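Local atomic coordinates of extracellular invertase (Aspergillus kawachii, PDB entry 5XH8), a protein that is a beta-fructofuranosidase with high transfructosylation activity, probably splitting sucrose and passing its fructosyl group on to form fructooligosaccharides such as 1-kestose. Residues A[43-48]-A[54-59]. Residues are numbered along the deposited sequence; the frame is centred on the assembly and turned at random.
Sequences CLHYTD and FHVGFL
His-55 N donates to Tyr-46 O at 2.7 Å, and Tyr-46 N answers to His-55 O at 2.9 Å, completing an antiparallel hydrogen-bonded pair; a C-H contact from His-45 CA weakly supplements the second bond. On the face of the sheet that carries both side chains, the rings of Tyr-46 and His-55 form an offset stack, centroids 4.1 Å apart and planes 24° from parallel. With CG set between its backbone N and carbonyl carbon (chi1 70°), Tyr-46 runs beside His-55 and offers a broad flat face, over which His-55 lays CG and a CB hydrogen. Histidine suits this place because its flat ring stacks while its edge stays polar: a water in the imidazole plane lies 2.7 Å from His-55 NE2 and donates to Asp-48 OD2. Asp-48 OD1 binds Ala-50 N in the turn. Residues 43-48 and 54-59 are thus the two arms of a beta hairpin, probably in the first blade of the family 32 propeller, where strand 65-70 pairs with the far edge of 54-59. Toward Cys-43 the regular pairing breaks down, as Leu-44 takes a left-handed backbone (phi 71°). There the His-45 side chain stands in for a backbone acceptor: Gly-57 N reaches His-45 ND1 at 3.2 Å, in the imidazole plane, so NE2 probably carries the ring's hydrogen and donates it to Ala-322 O. Glycine fits at 57 because Cys-43 O and Leu-44 CB occupy the space into which a beta carbon would project. On the opposite face of the sheet from Tyr-46 and His-55, Thr-47 OG1 meets the Phe-54 ring edge, 3.5 Å from CD1; Phe-54 gives buried apolar surface against Leu-326 and Leu-73, and partly exposed Thr-47 suits the border of that patch.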
loop_
_atom_site.group_PDB
_atom_site.type_symbol
_atom_site.label_atom_id
_atom_site.label_comp_id
_atom_site.label_asym_id
_atom_site.label_seq_id
_atom_site.Cartn_x
_atom_site.Cartn_y
_atom_site.Cartn_z
ATOM N N CYS A 43 7.377 -2.607 22.770
ATOM C CA CYS A 43 6.168 -2.115 22.103
ATOM C C CYS A 43 5.024 -3.025 22.510
ATOM O O CYS A 43 5.192 -3.901 23.371
ATOM C CB CYS A 43 6.342 -2.079 20.561
ATOM S SG CYS A 43 6.810 -3.649 19.813
ATOM N N LEU A 44 3.840 -2.770 21.960
ATOM C CA LEU A 44 2.698 -3.680 22.050
ATOM C C LEU A 44 2.054 -3.793 23.450
ATOM O O LEU A 44 1.045 -4.498 23.585
ATOM C CB LEU A 44 3.086 -5.078 21.483
ATOM C CG LEU A 44 2.091 -6.253 21.477
ATOM C CD1 LEU A 44 2.165 -7.061 20.192
ATOM C CD2 LEU A 44 2.295 -7.161 22.671
ATOM N N HIS A 45 2.546 -3.054 24.451
ATOM C CA HIS A 45 2.066 -3.213 25.828
ATOM C C HIS A 45 0.549 -2.950 25.934
ATOM O O HIS A 45 0.033 -2.049 25.273
ATOM C CB HIS A 45 2.704 -2.221 26.817
ATOM C CG HIS A 45 4.189 -2.084 26.753
ATOM N ND1 HIS A 45 5.043 -3.156 26.583
ATOM C CD2 HIS A 45 4.979 -1.004 26.939
ATOM C CE1 HIS A 45 6.292 -2.734 26.599
ATOM N NE2 HIS A 45 6.282 -1.432 26.835
ATOM N N TYR A 46 -0.152 -3.701 26.772
ATOM C CA TYR A 46 -1.557 -3.393 27.044
ATOM C C TYR A 46 -2.069 -4.085 28.276
ATOM O O TYR A 46 -1.631 -5.189 28.605
ATOM C CB TYR A 46 -2.463 -3.753 25.853
ATOM C CG TYR A 46 -2.643 -5.236 25.572
ATOM C CD1 TYR A 46 -1.664 -5.977 24.902
ATOM C CD2 TYR A 46 -3.818 -5.912 25.963
ATOM C CE1 TYR A 46 -1.845 -7.330 24.617
ATOM C CE2 TYR A 46 -4.003 -7.261 25.678
ATOM C CZ TYR A 46 -3.013 -7.975 25.006
ATOM O OH TYR A 46 -3.195 -9.332 24.731
ATOM N N THR A 47 -3.012 -3.433 28.943
ATOM C CA THR A 47 -3.799 -4.074 29.974
ATOM C C THR A 47 -4.982 -4.742 29.308
ATOM O O THR A 47 -5.771 -4.084 28.643
ATOM C CB THR A 47 -4.317 -3.068 31.013
ATOM O OG1 THR A 47 -3.223 -2.293 31.517
ATOM C CG2 THR A 47 -4.997 -3.779 32.154
ATOM N N ASP A 48 -5.088 -6.045 29.478
ATOM C CA ASP A 48 -6.208 -6.818 28.985
ATOM C C ASP A 48 -7.452 -6.514 29.868
ATOM O O ASP A 48 -7.482 -6.928 31.026
ATOM C CB ASP A 48 -5.846 -8.300 29.048
ATOM C CG ASP A 48 -6.964 -9.212 28.544
ATOM O OD1 ASP A 48 -8.156 -8.807 28.612
ATOM O OD2 ASP A 48 -6.628 -10.320 28.046
ATOM N N PHE A 54 -1.385 -7.305 32.720
ATOM C CA PHE A 54 -0.627 -6.373 31.956
ATOM C C PHE A 54 0.328 -7.125 31.030
ATOM O O PHE A 54 1.163 -7.915 31.485
ATOM C CB PHE A 54 0.135 -5.433 32.863
ATOM C CG PHE A 54 0.800 -4.311 32.136
ATOM C CD1 PHE A 54 0.046 -3.437 31.338
ATOM C CD2 PHE A 54 2.160 -4.123 32.219
ATOM C CE1 PHE A 54 0.647 -2.385 30.664
ATOM C CE2 PHE A 54 2.770 -3.082 31.541
ATOM C CZ PHE A 54 2.017 -2.206 30.757
ATOM N N HIS A 55 0.206 -6.843 29.736
ATOM C CA HIS A 55 1.015 -7.464 28.694
ATOM C C HIS A 55 2.126 -6.510 28.326
ATOM O O HIS A 55 1.853 -5.342 28.087
ATOM C CB HIS A 55 0.181 -7.734 27.446
ATOM C CG HIS A 55 -0.842 -8.801 27.631
ATOM N ND1 HIS A 55 -0.902 -9.912 26.824
ATOM C CD2 HIS A 55 -1.815 -8.952 28.559
ATOM C CE1 HIS A 55 -1.880 -10.693 27.232
ATOM N NE2 HIS A 55 -2.456 -10.131 28.279
ATOM N N VAL A 56 3.366 -7.020 28.307
ATOM C CA VAL A 56 4.517 -6.311 27.766
ATOM C C VAL A 56 4.958 -6.969 26.439
ATOM O O VAL A 56 4.818 -8.181 26.261
ATOM C CB VAL A 56 5.721 -6.237 28.755
ATOM C CG1 VAL A 56 5.337 -5.537 30.050
ATOM C CG2 VAL A 56 6.278 -7.615 29.066
ATOM N N GLY A 57 5.509 -6.182 25.526
ATOM C CA GLY A 57 5.946 -6.671 24.221
ATOM C C GLY A 57 7.298 -6.077 23.892
ATOM O O GLY A 57 7.708 -5.077 24.487
ATOM N N PHE A 58 7.986 -6.696 22.950
ATOM C CA PHE A 58 9.301 -6.225 22.492
ATOM C C PHE A 58 9.689 -6.924 21.197
ATOM O O PHE A 58 9.330 -8.079 20.981
ATOM C CB PHE A 58 10.398 -6.421 23.565
ATOM C CG PHE A 58 10.324 -7.742 24.263
ATOM C CD1 PHE A 58 10.874 -8.875 23.687
ATOM C CD2 PHE A 58 9.675 -7.860 25.475
ATOM C CE1 PHE A 58 10.769 -10.114 24.320
ATOM C CE2 PHE A 58 9.576 -9.078 26.115
ATOM C CZ PHE A 58 10.114 -10.216 25.535
ATOM N N LEU A 59 10.409 -6.212 20.334
ATOM C CA LEU A 59 11.037 -6.832 19.161
ATOM C C LEU A 59 11.999 -7.913 19.635
ATOM O O LEU A 59 12.635 -7.760 20.675
ATOM C CB LEU A 59 11.795 -5.798 18.333
ATOM C CG LEU A 59 10.978 -4.648 17.719
ATOM C CD1 LEU A 59 11.812 -3.941 16.681
ATOM C CD2 LEU A 59 9.674 -5.141 17.113
HETATM O O HOH W 1 -4.663 -11.332 29.332
#